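Local coordinates for deferrochelatase (Vibrio cholerae, PDB 5DE0), which probably acts as a heme-dependent peroxidase of the dye-decolorizing family, binding heme b in its C-terminal half, at residues 139-144 / 245-250; 176-181 / 236-241; 183-188 / 278-283. All coordinates share one frame; numbering follows the deposited sequence.

Interaction 1. Residues 139-144 / 245-250; sequences ARDMTG and HGLLFI. With HEM (protoporphyrin IX containing Fe), chain F.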
loop_
_atom_site.group_PDB
_atom_site.type_symbol
_atom_site.label_atom_id
_atom_site.label_comp_id
_atom_site.label_asym_id
_atom_site.label_seq_id
_atom_site.Cartn_x
_atom_site.Cartn_y
_atom_site.Cartn_z
ATOM N N ALA B 139 -15.456 -6.857 -4.040
ATOM C CA ALA B 139 -15.261 -7.559 -2.769
ATOM C C ALA B 139 -14.709 -8.964 -2.972
ATOM O O ALA B 139 -15.195 -9.922 -2.374
ATOM C CB ALA B 139 -16.569 -7.613 -1.986
ATOM N N ARG B 140 -13.691 -9.082 -3.816
ATOM C CA ARG B 140 -13.105 -10.381 -4.113
ATOM C C ARG B 140 -11.743 -10.551 -3.456
ATOM O O ARG B 140 -10.999 -9.589 -3.277
ATOM C CB ARG B 140 -12.971 -10.580 -5.626
ATOM C CG ARG B 140 -14.213 -10.212 -6.421
ATOM C CD ARG B 140 -14.143 -10.761 -7.838
ATOM N NE ARG B 140 -14.629 -12.135 -7.918
ATOM C CZ ARG B 140 -15.869 -12.472 -8.259
ATOM N NH1 ARG B 140 -16.757 -11.534 -8.559
ATOM N NH2 ARG B 140 -16.222 -13.748 -8.305
ATOM N N ASP B 141 -11.432 -11.787 -3.088
ATOM C CA ASP B 141 -10.079 -12.151 -2.702
ATOM C C ASP B 141 -9.260 -12.247 -3.984
ATOM O O ASP B 141 -9.827 -12.361 -5.071
ATOM C CB ASP B 141 -10.072 -13.472 -1.923
ATOM C CG ASP B 141 -8.691 -13.864 -1.438
ATOM O OD1 ASP B 141 -8.259 -13.345 -0.389
ATOM O OD2 ASP B 141 -8.037 -14.696 -2.099
ATOM N N MET B 142 -7.938 -12.199 -3.869
ATOM C CA MET B 142 -7.071 -12.290 -5.043
ATOM C C MET B 142 -7.129 -13.675 -5.679
ATOM O O MET B 142 -6.524 -13.922 -6.722
ATOM C CB MET B 142 -5.633 -11.943 -4.669
ATOM C CG MET B 142 -5.445 -10.484 -4.305
ATOM S SD MET B 142 -3.802 -10.130 -3.673
ATOM C CE MET B 142 -3.893 -8.348 -3.510
ATOM N N THR B 143 -7.866 -14.572 -5.038
ATOM C CA THR B 143 -8.085 -15.914 -5.548
ATOM C C THR B 143 -9.185 -15.894 -6.612
ATOM O O THR B 143 -9.400 -16.877 -7.320
ATOM C CB THR B 143 -8.466 -16.876 -4.406
ATOM O OG1 THR B 143 -8.288 -18.230 -4.830
ATOM C CG2 THR B 143 -9.905 -16.655 -3.973
ATOM N N GLY B 144 -9.873 -14.761 -6.718
ATOM C CA GLY B 144 -10.915 -14.582 -7.711
ATOM C C GLY B 144 -12.305 -14.848 -7.166
ATOM O O GLY B 144 -13.304 -14.601 -7.839
ATOM N N HIS B 245 1.671 -11.053 -1.146
ATOM C CA HIS B 245 0.307 -10.649 -1.449
ATOM C C HIS B 245 -0.653 -11.774 -1.102
ATOM O O HIS B 245 -0.325 -12.953 -1.240
ATOM C CB HIS B 245 0.162 -10.244 -2.919
ATOM C CG HIS B 245 0.646 -11.280 -3.887
ATOM N ND1 HIS B 245 1.905 -11.247 -4.447
ATOM C CD2 HIS B 245 0.036 -12.373 -4.401
ATOM C CE1 HIS B 245 2.052 -12.278 -5.259
ATOM N NE2 HIS B 245 0.931 -12.977 -5.250
ATOM N N GLY B 246 -1.838 -11.402 -0.634
ATOM C CA GLY B 246 -2.836 -12.375 -0.244
ATOM C C GLY B 246 -3.934 -11.743 0.584
ATOM O O GLY B 246 -4.471 -10.693 0.224
ATOM N N LEU B 247 -4.256 -12.373 1.706
ATOM C CA LEU B 247 -5.349 -11.909 2.545
ATOM C C LEU B 247 -4.912 -11.686 3.985
ATOM O O LEU B 247 -4.323 -12.568 4.613
ATOM C CB LEU B 247 -6.506 -12.910 2.509
ATOM C CG LEU B 247 -7.746 -12.541 3.325
ATOM C CD1 LEU B 247 -8.474 -11.363 2.698
ATOM C CD2 LEU B 247 -8.674 -13.742 3.466
ATOM N N LEU B 248 -5.192 -10.496 4.503
ATOM C CA LEU B 248 -5.040 -10.254 5.926
ATOM C C LEU B 248 -6.330 -10.684 6.588
ATOM O O LEU B 248 -7.294 -9.922 6.636
ATOM C CB LEU B 248 -4.736 -8.782 6.223
ATOM C CG LEU B 248 -4.195 -8.430 7.616
ATOM C CD1 LEU B 248 -5.237 -8.556 8.726
ATOM C CD2 LEU B 248 -2.981 -9.276 7.942
ATOM N N PHE B 249 -6.354 -11.910 7.095
ATOM C CA PHE B 249 -7.555 -12.406 7.738
ATOM C C PHE B 249 -7.671 -11.853 9.154
ATOM O O PHE B 249 -6.718 -11.889 9.929
ATOM C CB PHE B 249 -7.577 -13.935 7.766
ATOM C CG PHE B 249 -8.819 -14.498 8.386
ATOM C CD1 PHE B 249 -9.948 -14.724 7.616
ATOM C CD2 PHE B 249 -8.869 -14.780 9.743
ATOM C CE1 PHE B 249 -11.098 -15.229 8.181
ATOM C CE2 PHE B 249 -10.020 -15.286 10.316
ATOM C CZ PHE B 249 -11.134 -15.510 9.533
ATOM N N ILE B 250 -8.852 -11.337 9.476
ATOM C CA ILE B 250 -9.157 -10.878 10.822
ATOM C C ILE B 250 -10.638 -11.104 11.092
ATOM O O ILE B 250 -11.477 -10.903 10.212
ATOM C CB ILE B 250 -8.787 -9.388 11.021
ATOM C CG1 ILE B 250 -9.162 -8.915 12.429
ATOM C CG2 ILE B 250 -9.451 -8.518 9.967
ATOM C CD1 ILE B 250 -8.779 -7.472 12.717
HETATM C CHA HEM F . -16.108 -18.197 4.002
HETATM C CHB HEM F . -13.749 -18.386 8.236
HETATM C CHC HEM F . -9.484 -18.029 5.924
HETATM C CHD HEM F . -11.883 -16.976 1.842
HETATM C C1A HEM F . -15.844 -18.284 5.351
HETATM C C2A HEM F . -16.824 -18.423 6.409
HETATM C C3A HEM F . -16.172 -18.472 7.576
HETATM C C4A HEM F . -14.756 -18.368 7.298
HETATM C CMA HEM F . -16.798 -18.616 8.980
HETATM C CAA HEM F . -18.354 -18.502 6.212
HETATM C CBA HEM F . -18.793 -19.957 6.368
HETATM C CGA HEM F . -20.250 -20.094 6.020
HETATM O O1A HEM F . -20.573 -20.133 4.806
HETATM O O2A HEM F . -21.081 -20.169 6.960
HETATM C C1B HEM F . -12.399 -18.393 7.971
HETATM C C2B HEM F . -11.358 -18.685 8.931
HETATM C C3B HEM F . -10.180 -18.586 8.316
HETATM C C4B HEM F . -10.422 -18.232 6.921
HETATM C CMB HEM F . -11.567 -19.037 10.420
HETATM C CAB HEM F . -8.836 -18.830 9.037
HETATM C CBB HEM F . -7.661 -18.678 8.430
HETATM C C1C HEM F . -9.753 -17.677 4.617
HETATM C C2C HEM F . -8.775 -17.377 3.586
HETATM C C3C HEM F . -9.448 -17.083 2.456
HETATM C C4C HEM F . -10.864 -17.197 2.743
HETATM C CMC HEM F . -7.245 -17.401 3.814
HETATM C CAC HEM F . -8.928 -16.695 1.048
HETATM C CBC HEM F . -7.643 -16.688 0.684
HETATM C C1D HEM F . -13.210 -17.316 1.996
HETATM C C2D HEM F . -14.165 -17.456 0.920
HETATM C C3D HEM F . -15.489 -17.836 1.595
HETATM C C4D HEM F . -15.200 -17.889 3.011
HETATM C CMD HEM F . -13.914 -17.264 -0.591
HETATM C CAD HEM F . -16.839 -18.111 0.902
HETATM C CBD HEM F . -17.621 -16.816 0.716
HETATM C CGD HEM F . -17.989 -16.240 2.058
HETATM O O1D HEM F . -17.277 -15.316 2.529
HETATM O O2D HEM F . -18.995 -16.698 2.659
HETATM N NA HEM F . -14.592 -18.254 5.931
HETATM N NB HEM F . -11.793 -18.123 6.756
HETATM N NC HEM F . -11.014 -17.559 4.064
HETATM N ND HEM F . -13.856 -17.578 3.200
HETATM FE FE HEM F . -12.814 -17.960 4.952
HETATM O O HOH W 1 -6.490 -11.714 -1.382
#

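Interaction 2. Residues 176-181 / 236-241; sequences VQRFVH and LPYGSV. With HEM (protoporphyrin IX containing Fe), chain F.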
loop_
_atom_site.group_PDB
_atom_site.type_symbol
_atom_site.label_atom_id
_atom_site.label_comp_id
_atom_site.label_asym_id
_atom_site.label_seq_id
_atom_site.Cartn_x
_atom_site.Cartn_y
_atom_site.Cartn_z
ATOM N N VAL B 176 -6.207 -12.764 14.112
ATOM C CA VAL B 176 -5.658 -12.277 12.855
ATOM C C VAL B 176 -4.599 -13.239 12.319
ATOM O O VAL B 176 -3.818 -13.816 13.076
ATOM C CB VAL B 176 -5.067 -10.834 12.997
ATOM C CG1 VAL B 176 -5.140 -10.348 14.430
ATOM C CG2 VAL B 176 -3.640 -10.748 12.463
ATOM N N GLN B 177 -4.612 -13.431 11.005
ATOM C CA GLN B 177 -3.614 -14.236 10.313
ATOM C C GLN B 177 -3.309 -13.616 8.957
ATOM O O GLN B 177 -4.197 -13.505 8.111
ATOM C CB GLN B 177 -4.096 -15.673 10.116
ATOM C CG GLN B 177 -3.965 -16.587 11.319
ATOM C CD GLN B 177 -4.540 -17.967 11.042
ATOM O OE1 GLN B 177 -5.716 -18.103 10.708
ATOM N NE2 GLN B 177 -3.706 -18.997 11.162
ATOM N N ARG B 178 -2.063 -13.206 8.747
ATOM C CA ARG B 178 -1.668 -12.698 7.441
ATOM C C ARG B 178 -1.310 -13.855 6.523
ATOM O O ARG B 178 -0.361 -14.595 6.780
ATOM C CB ARG B 178 -0.488 -11.729 7.549
ATOM C CG ARG B 178 -0.123 -11.103 6.216
ATOM C CD ARG B 178 0.621 -9.787 6.374
ATOM N NE ARG B 178 2.002 -9.968 6.808
ATOM C CZ ARG B 178 2.997 -10.313 5.999
ATOM N NH1 ARG B 178 2.763 -10.529 4.712
ATOM N NH2 ARG B 178 4.226 -10.451 6.478
ATOM N N PHE B 179 -2.079 -14.010 5.450
ATOM C CA PHE B 179 -1.843 -15.090 4.504
ATOM C C PHE B 179 -1.076 -14.624 3.272
ATOM O O PHE B 179 -1.316 -13.532 2.753
ATOM C CB PHE B 179 -3.169 -15.726 4.085
ATOM C CG PHE B 179 -3.719 -16.686 5.093
ATOM C CD1 PHE B 179 -4.594 -16.256 6.074
ATOM C CD2 PHE B 179 -3.354 -18.022 5.063
ATOM C CE1 PHE B 179 -5.096 -17.141 7.004
ATOM C CE2 PHE B 179 -3.852 -18.910 5.989
ATOM C CZ PHE B 179 -4.724 -18.472 6.961
ATOM N N VAL B 180 -0.147 -15.457 2.818
ATOM C CA VAL B 180 0.589 -15.197 1.588
ATOM C C VAL B 180 0.161 -16.202 0.525
ATOM O O VAL B 180 0.244 -17.414 0.736
ATOM C CB VAL B 180 2.110 -15.280 1.802
ATOM C CG1 VAL B 180 2.846 -14.965 0.507
ATOM C CG2 VAL B 180 2.541 -14.332 2.909
ATOM N N HIS B 181 -0.300 -15.695 -0.614
ATOM C CA HIS B 181 -0.883 -16.538 -1.652
ATOM C C HIS B 181 0.137 -17.036 -2.673
ATOM O O HIS B 181 1.102 -16.346 -2.998
ATOM C CB HIS B 181 -2.000 -15.782 -2.379
ATOM C CG HIS B 181 -3.245 -15.612 -1.565
ATOM N ND1 HIS B 181 -3.349 -16.051 -0.264
ATOM C CD2 HIS B 181 -4.440 -15.054 -1.872
ATOM C CE1 HIS B 181 -4.554 -15.769 0.198
ATOM N NE2 HIS B 181 -5.235 -15.164 -0.757
ATOM N N LEU B 236 -9.303 -8.353 4.392
ATOM C CA LEU B 236 -9.140 -7.566 3.181
ATOM C C LEU B 236 -7.837 -7.955 2.490
ATOM O O LEU B 236 -6.828 -8.185 3.155
ATOM C CB LEU B 236 -9.151 -6.073 3.508
ATOM C CG LEU B 236 -9.958 -5.145 2.600
ATOM C CD1 LEU B 236 -11.367 -5.672 2.397
ATOM C CD2 LEU B 236 -9.994 -3.741 3.188
ATOM N N PRO B 237 -7.864 -8.051 1.152
ATOM C CA PRO B 237 -6.669 -8.343 0.352
ATOM C C PRO B 237 -5.569 -7.306 0.577
ATOM O O PRO B 237 -5.869 -6.187 0.984
ATOM C CB PRO B 237 -7.189 -8.288 -1.088
ATOM C CG PRO B 237 -8.645 -8.560 -0.975
ATOM C CD PRO B 237 -9.075 -7.952 0.321
ATOM N N TYR B 238 -4.320 -7.674 0.310
ATOM C CA TYR B 238 -3.187 -6.788 0.565
ATOM C C TYR B 238 -1.990 -7.139 -0.311
ATOM O O TYR B 238 -1.965 -8.189 -0.950
ATOM C CB TYR B 238 -2.762 -6.872 2.033
ATOM C CG TYR B 238 -1.933 -8.108 2.322
ATOM C CD1 TYR B 238 -2.540 -9.342 2.514
ATOM C CD2 TYR B 238 -0.543 -8.044 2.385
ATOM C CE1 TYR B 238 -1.791 -10.475 2.767
ATOM C CE2 TYR B 238 0.213 -9.174 2.635
ATOM C CZ TYR B 238 -0.417 -10.387 2.826
ATOM O OH TYR B 238 0.326 -11.517 3.077
ATOM N N GLY B 239 -0.993 -6.259 -0.314
ATOM C CA GLY B 239 0.317 -6.597 -0.841
ATOM C C GLY B 239 0.646 -6.126 -2.242
ATOM O O GLY B 239 -0.118 -5.393 -2.869
ATOM N N SER B 240 1.804 -6.565 -2.728
ATOM C CA SER B 240 2.289 -6.191 -4.050
ATOM C C SER B 240 2.580 -7.430 -4.891
ATOM O O SER B 240 2.659 -8.542 -4.369
ATOM C CB SER B 240 3.544 -5.324 -3.935
ATOM O OG SER B 240 4.589 -6.032 -3.292
ATOM N N VAL B 241 2.747 -7.229 -6.195
ATOM C CA VAL B 241 2.969 -8.332 -7.123
ATOM C C VAL B 241 4.321 -9.010 -6.893
ATOM O O VAL B 241 4.419 -10.240 -6.914
ATOM C CB VAL B 241 2.883 -7.850 -8.587
ATOM C CG1 VAL B 241 3.102 -9.011 -9.549
ATOM C CG2 VAL B 241 1.542 -7.186 -8.847
HETATM C CHA HEM F . -16.108 -18.197 4.002
HETATM C CHB HEM F . -13.749 -18.386 8.236
HETATM C CHC HEM F . -9.484 -18.029 5.924
HETATM C CHD HEM F . -11.883 -16.976 1.842
HETATM C C1A HEM F . -15.844 -18.284 5.351
HETATM C C2A HEM F . -16.824 -18.423 6.409
HETATM C C3A HEM F . -16.172 -18.472 7.576
HETATM C C4A HEM F . -14.756 -18.368 7.298
HETATM C CMA HEM F . -16.798 -18.616 8.980
HETATM C CAA HEM F . -18.354 -18.502 6.212
HETATM C CBA HEM F . -18.793 -19.957 6.368
HETATM C CGA HEM F . -20.250 -20.094 6.020
HETATM O O1A HEM F . -20.573 -20.133 4.806
HETATM O O2A HEM F . -21.081 -20.169 6.960
HETATM C C1B HEM F . -12.399 -18.393 7.971
HETATM C C2B HEM F . -11.358 -18.685 8.931
HETATM C C3B HEM F . -10.180 -18.586 8.316
HETATM C C4B HEM F . -10.422 -18.232 6.921
HETATM C CMB HEM F . -11.567 -19.037 10.420
HETATM C CAB HEM F . -8.836 -18.830 9.037
HETATM C CBB HEM F . -7.661 -18.678 8.430
HETATM C C1C HEM F . -9.753 -17.677 4.617
HETATM C C2C HEM F . -8.775 -17.377 3.586
HETATM C C3C HEM F . -9.448 -17.083 2.456
HETATM C C4C HEM F . -10.864 -17.197 2.743
HETATM C CMC HEM F . -7.245 -17.401 3.814
HETATM C CAC HEM F . -8.928 -16.695 1.048
HETATM C CBC HEM F . -7.643 -16.688 0.684
HETATM C C1D HEM F . -13.210 -17.316 1.996
HETATM C C2D HEM F . -14.165 -17.456 0.920
HETATM C C3D HEM F . -15.489 -17.836 1.595
HETATM C C4D HEM F . -15.200 -17.889 3.011
HETATM C CMD HEM F . -13.914 -17.264 -0.591
HETATM C CAD HEM F . -16.839 -18.111 0.902
HETATM C CBD HEM F . -17.621 -16.816 0.716
HETATM C CGD HEM F . -17.989 -16.240 2.058
HETATM O O1D HEM F . -17.277 -15.316 2.529
HETATM O O2D HEM F . -18.995 -16.698 2.659
HETATM N NA HEM F . -14.592 -18.254 5.931
HETATM N NB HEM F . -11.793 -18.123 6.756
HETATM N NC HEM F . -11.014 -17.559 4.064
HETATM N ND HEM F . -13.856 -17.578 3.200
HETATM FE FE HEM F . -12.814 -17.960 4.952
#

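Interaction 3. Residues 183-188 / 278-283; sequences LPAWNR and LRFTKA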
loop_
_atom_site.group_PDB
_atom_site.type_symbol
_atom_site.label_atom_id
_atom_site.label_comp_id
_atom_site.label_asym_id
_atom_site.label_seq_id
_atom_site.Cartn_x
_atom_site.Cartn_y
_atom_site.Cartn_z
ATOM N N LEU B 183 -0.366 -17.590 -6.152
ATOM C CA LEU B 183 -1.273 -17.397 -7.283
ATOM C C LEU B 183 -0.986 -18.272 -8.516
ATOM O O LEU B 183 -1.930 -18.765 -9.135
ATOM C CB LEU B 183 -1.282 -15.922 -7.693
ATOM C CG LEU B 183 -1.890 -14.961 -6.670
ATOM C CD1 LEU B 183 -2.005 -13.563 -7.248
ATOM C CD2 LEU B 183 -3.248 -15.461 -6.201
ATOM N N PRO B 184 0.300 -18.463 -8.891
ATOM C CA PRO B 184 0.529 -19.339 -10.050
ATOM C C PRO B 184 0.035 -20.773 -9.846
ATOM O O PRO B 184 -0.563 -21.344 -10.758
ATOM C CB PRO B 184 2.054 -19.315 -10.208
ATOM C CG PRO B 184 2.461 -18.005 -9.637
ATOM C CD PRO B 184 1.542 -17.781 -8.476
ATOM N N ALA B 185 0.287 -21.339 -8.670
ATOM C CA ALA B 185 -0.164 -22.690 -8.358
ATOM C C ALA B 185 -1.686 -22.766 -8.366
ATOM O O ALA B 185 -2.268 -23.754 -8.815
ATOM C CB ALA B 185 0.384 -23.136 -7.011
ATOM N N TRP B 186 -2.325 -21.712 -7.868
ATOM C CA TRP B 186 -3.780 -21.642 -7.838
ATOM C C TRP B 186 -4.348 -21.451 -9.243
ATOM O O TRP B 186 -5.448 -21.912 -9.551
ATOM C CB TRP B 186 -4.237 -20.508 -6.919
ATOM C CG TRP B 186 -5.713 -20.264 -6.949
ATOM C CD1 TRP B 186 -6.361 -19.260 -7.603
ATOM C CD2 TRP B 186 -6.728 -21.044 -6.303
ATOM N NE1 TRP B 186 -7.716 -19.361 -7.401
ATOM C CE2 TRP B 186 -7.968 -20.452 -6.611
ATOM C CE3 TRP B 186 -6.708 -22.185 -5.497
ATOM C CZ2 TRP B 186 -9.176 -20.956 -6.131
ATOM C CZ3 TRP B 186 -7.910 -22.687 -5.025
ATOM C CH2 TRP B 186 -9.127 -22.073 -5.345
ATOM N N ASN B 187 -3.582 -20.777 -10.094
ATOM C CA ASN B 187 -4.001 -20.501 -11.463
ATOM C C ASN B 187 -4.076 -21.768 -12.315
ATOM O O ASN B 187 -4.819 -21.822 -13.297
ATOM C CB ASN B 187 -3.050 -19.492 -12.113
ATOM C CG ASN B 187 -3.512 -19.054 -13.493
ATOM O OD1 ASN B 187 -4.710 -18.942 -13.755
ATOM N ND2 ASN B 187 -2.558 -18.807 -14.384
ATOM N N ARG B 188 -3.308 -22.783 -11.933
ATOM C CA ARG B 188 -3.263 -24.036 -12.681
ATOM C C ARG B 188 -4.619 -24.736 -12.683
ATOM O O ARG B 188 -5.014 -25.339 -13.679
ATOM C CB ARG B 188 -2.195 -24.973 -12.108
ATOM C CG ARG B 188 -0.802 -24.368 -12.024
ATOM C CD ARG B 188 0.274 -25.434 -12.197
ATOM N NE ARG B 188 -0.027 -26.654 -11.450
ATOM C CZ ARG B 188 0.473 -26.947 -10.253
ATOM N NH1 ARG B 188 1.310 -26.110 -9.656
ATOM N NH2 ARG B 188 0.138 -28.082 -9.651
ATOM N N LEU B 278 -5.542 -24.248 1.910
ATOM C CA LEU B 278 -4.208 -24.081 2.481
ATOM C C LEU B 278 -3.117 -24.691 1.605
ATOM O O LEU B 278 -1.937 -24.647 1.950
ATOM C CB LEU B 278 -4.157 -24.688 3.883
ATOM C CG LEU B 278 -5.062 -24.000 4.907
ATOM C CD1 LEU B 278 -4.997 -24.695 6.258
ATOM C CD2 LEU B 278 -4.698 -22.526 5.041
ATOM N N ARG B 279 -3.517 -25.263 0.474
ATOM C CA ARG B 279 -2.564 -25.756 -0.516
ATOM C C ARG B 279 -1.999 -24.602 -1.330
ATOM O O ARG B 279 -0.944 -24.723 -1.952
ATOM C CB ARG B 279 -3.226 -26.772 -1.450
ATOM C CG ARG B 279 -3.545 -28.108 -0.811
ATOM C CD ARG B 279 -4.447 -28.923 -1.721
ATOM N NE ARG B 279 -3.903 -29.036 -3.072
ATOM C CZ ARG B 279 -4.613 -29.400 -4.135
ATOM N NH1 ARG B 279 -5.904 -29.679 -4.012
ATOM N NH2 ARG B 279 -4.035 -29.476 -5.325
ATOM N N PHE B 280 -2.709 -23.479 -1.315
ATOM C CA PHE B 280 -2.384 -22.358 -2.187
ATOM C C PHE B 280 -2.151 -21.065 -1.411
ATOM O O PHE B 280 -1.964 -20.003 -2.003
ATOM C CB PHE B 280 -3.497 -22.163 -3.217
ATOM C CG PHE B 280 -3.864 -23.419 -3.953
ATOM C CD1 PHE B 280 -3.155 -23.812 -5.076
ATOM C CD2 PHE B 280 -4.913 -24.211 -3.517
ATOM C CE1 PHE B 280 -3.488 -24.966 -5.754
ATOM C CE2 PHE B 280 -5.253 -25.370 -4.193
ATOM C CZ PHE B 280 -4.539 -25.748 -5.313
ATOM N N THR B 281 -2.167 -21.159 -0.086
ATOM C CA THR B 281 -1.868 -20.012 0.761
ATOM C C THR B 281 -1.278 -20.473 2.088
ATOM O O THR B 281 -1.516 -21.597 2.527
ATOM C CB THR B 281 -3.119 -19.146 1.024
ATOM O OG1 THR B 281 -2.744 -17.955 1.728
ATOM C CG2 THR B 281 -4.150 -19.913 1.839
ATOM N N LYS B 282 -0.493 -19.603 2.714
ATOM C CA LYS B 282 0.159 -19.926 3.978
ATOM C C LYS B 282 0.082 -18.759 4.957
ATOM O O LYS B 282 0.318 -17.609 4.586
ATOM C CB LYS B 282 1.623 -20.312 3.746
ATOM C CG LYS B 282 1.819 -21.555 2.891
ATOM C CD LYS B 282 3.293 -21.844 2.665
ATOM C CE LYS B 282 3.486 -23.111 1.848
ATOM N NZ LYS B 282 4.928 -23.408 1.624
ATOM N N ALA B 283 -0.246 -19.061 6.209
ATOM C CA ALA B 283 -0.269 -18.047 7.255
ATOM C C ALA B 283 1.153 -17.700 7.678
ATOM O O ALA B 283 1.972 -18.589 7.906
ATOM C CB ALA B 283 -1.083 -18.526 8.449
#

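Interaction 1. Residues 139-144 / 245-250
D141 and L247 meet beside the heme, where carboxylate oxygen D141 OD1 lies 3.4 Å from L247 CB as the two side chains cross. Both continue onto the cofactor: D141 OD2 comes within 3.4 Å of heme vinyl carbon CBC, and one branch of L247, CD2, sits 3.6 Å from heme C3C, on the pyrrole that bears this vinyl. Further along the strand, F249 lays a ring face over pyrrole B, its CZ 3.2 Å from heme C2B. A water bridges the two segments, accepting from M142 N at 2.9 Å and bonding weakly to D141 OD1 and G246 O. With CG of D141 trans to its own nitrogen (chi1 -177°), OD2 can accept from T143 N at 2.9 Å, which makes an Asx turn within the type I turn D141-G144. G144 begins the GxxDG signature of DyP-type peroxidases, completed by D147 and G148, and R140 grips its carbonyl side-on with NE and NH2, G144 O lying close to the guanidinium plane. NE stands 2.8 Å from G144 O but above the carbonyl plane, whereas NH2 lies in it. A second bond to D141 OD2, from H181 NE2, helps fix the carboxylate. The extended M142 chain brings SD within 3.8 Å of G246 N and alongside H245 CB, while F111 of the second subunit packs against the same methionine.

Interaction 2. Residues 176-181 / 236-241
A chi1 of 79° sets the Y238 ring between its backbone nitrogen and carbonyl carbon and aims the phenol at the strand 176-181, while R178, fully anti at chi1, bends at chi3 (74°) to bring NH1 back to that hydroxyl. Y238 OH donates to F179 O at a short 2.6 Å, from well above the carbonyl plane, and accepts from R178 NH1 at 3.1 Å. The hydroxyl is thus held by two bonds, one donated and one accepted, which fix its position between the arginine and the strand. The arginine crosses the tyrosine at about a right angle, guanidinium and ring planes perpendicular, with R178 CG only 3.2 Å from Y238 OH; V180 CG2 closes in from 3.6 Å. Carboxylates of D129 and D244 form salt bridges to R178, and probably balance its charge. F179, held through its carbonyl, turns its ring the other way and places one face over heme methyl CMC, 3.6 Å above the ring plane. The two strands do not pair directly: strand 247-253 runs between them in the antiparallel sheet of the ferredoxin-like C-terminal half, so the tyrosine reaches over the intervening strand. On that face of the sheet, T131 of strand 125-134 packs against both R178 and Y238.

Interaction 3. Residues 183-188 / 278-283
F280 has a different neighbour on each face of its ring: W186 CE3 stands 3.3 Å above one side, off-centre toward the rim, and CB of the adjoining R279 lies over the opposite one. The tryptophan presents the edge of its six-membered ring, giving a T-shaped pair with centroids 5.0 Å apart and planes at 77°. This aromatic pair fastens helix 183-188, which directly follows strand 172-181, to the turn entering strand 281-291, its neighbour in the four-stranded sheet of the second ferredoxin-like domain. Closest approach is W186 CE3 to F280 CD2, at 3.4 Å. The indole reaches this place with CG anti to the backbone nitrogen (chi1 173°), and its far end is anchored by a hydrogen bond from NE1 to T143 O, which helps fix the angle at which the edge meets the phenyl. V197 and I198 of helix 191-198 add apolar cover to W186, and L189 packs on F280. The phenylalanine ring also presses on the helix backbone, where its CD1 is 3.6 Å from W186 CA. A185 adds its methyl, CB lying 4.1 Å from F280 CD1, and its carbonyl, with A185 O 3.5 Å from F280 CE1.

Overall arrangement
All three contacts gather around one antiparallel sheet, ordered 232-239, 247-253, 172-181, 281-291, in the C-terminal half. Centres of interactions 1 and 2 are about 6 Å apart, and each lies about 12 Å from interaction 3. Along the chain the segments come as 139-144, 176-181, 183-188, 236-241, 245-250 and 278-283: interaction 2 falls wholly between the two halves of interaction 1, while interaction 3 interleaves with both. Backbone bonding of L247 with F179 joins interactions 1 and 2, and H181 ND1 to T281 OG1 joins 2 and 3. Interactions 1 and 2 touch the heme directly; in interaction 3 the side chain of F280 stays about 8 Å from it, the contact tying a helix to that pocket's sheet.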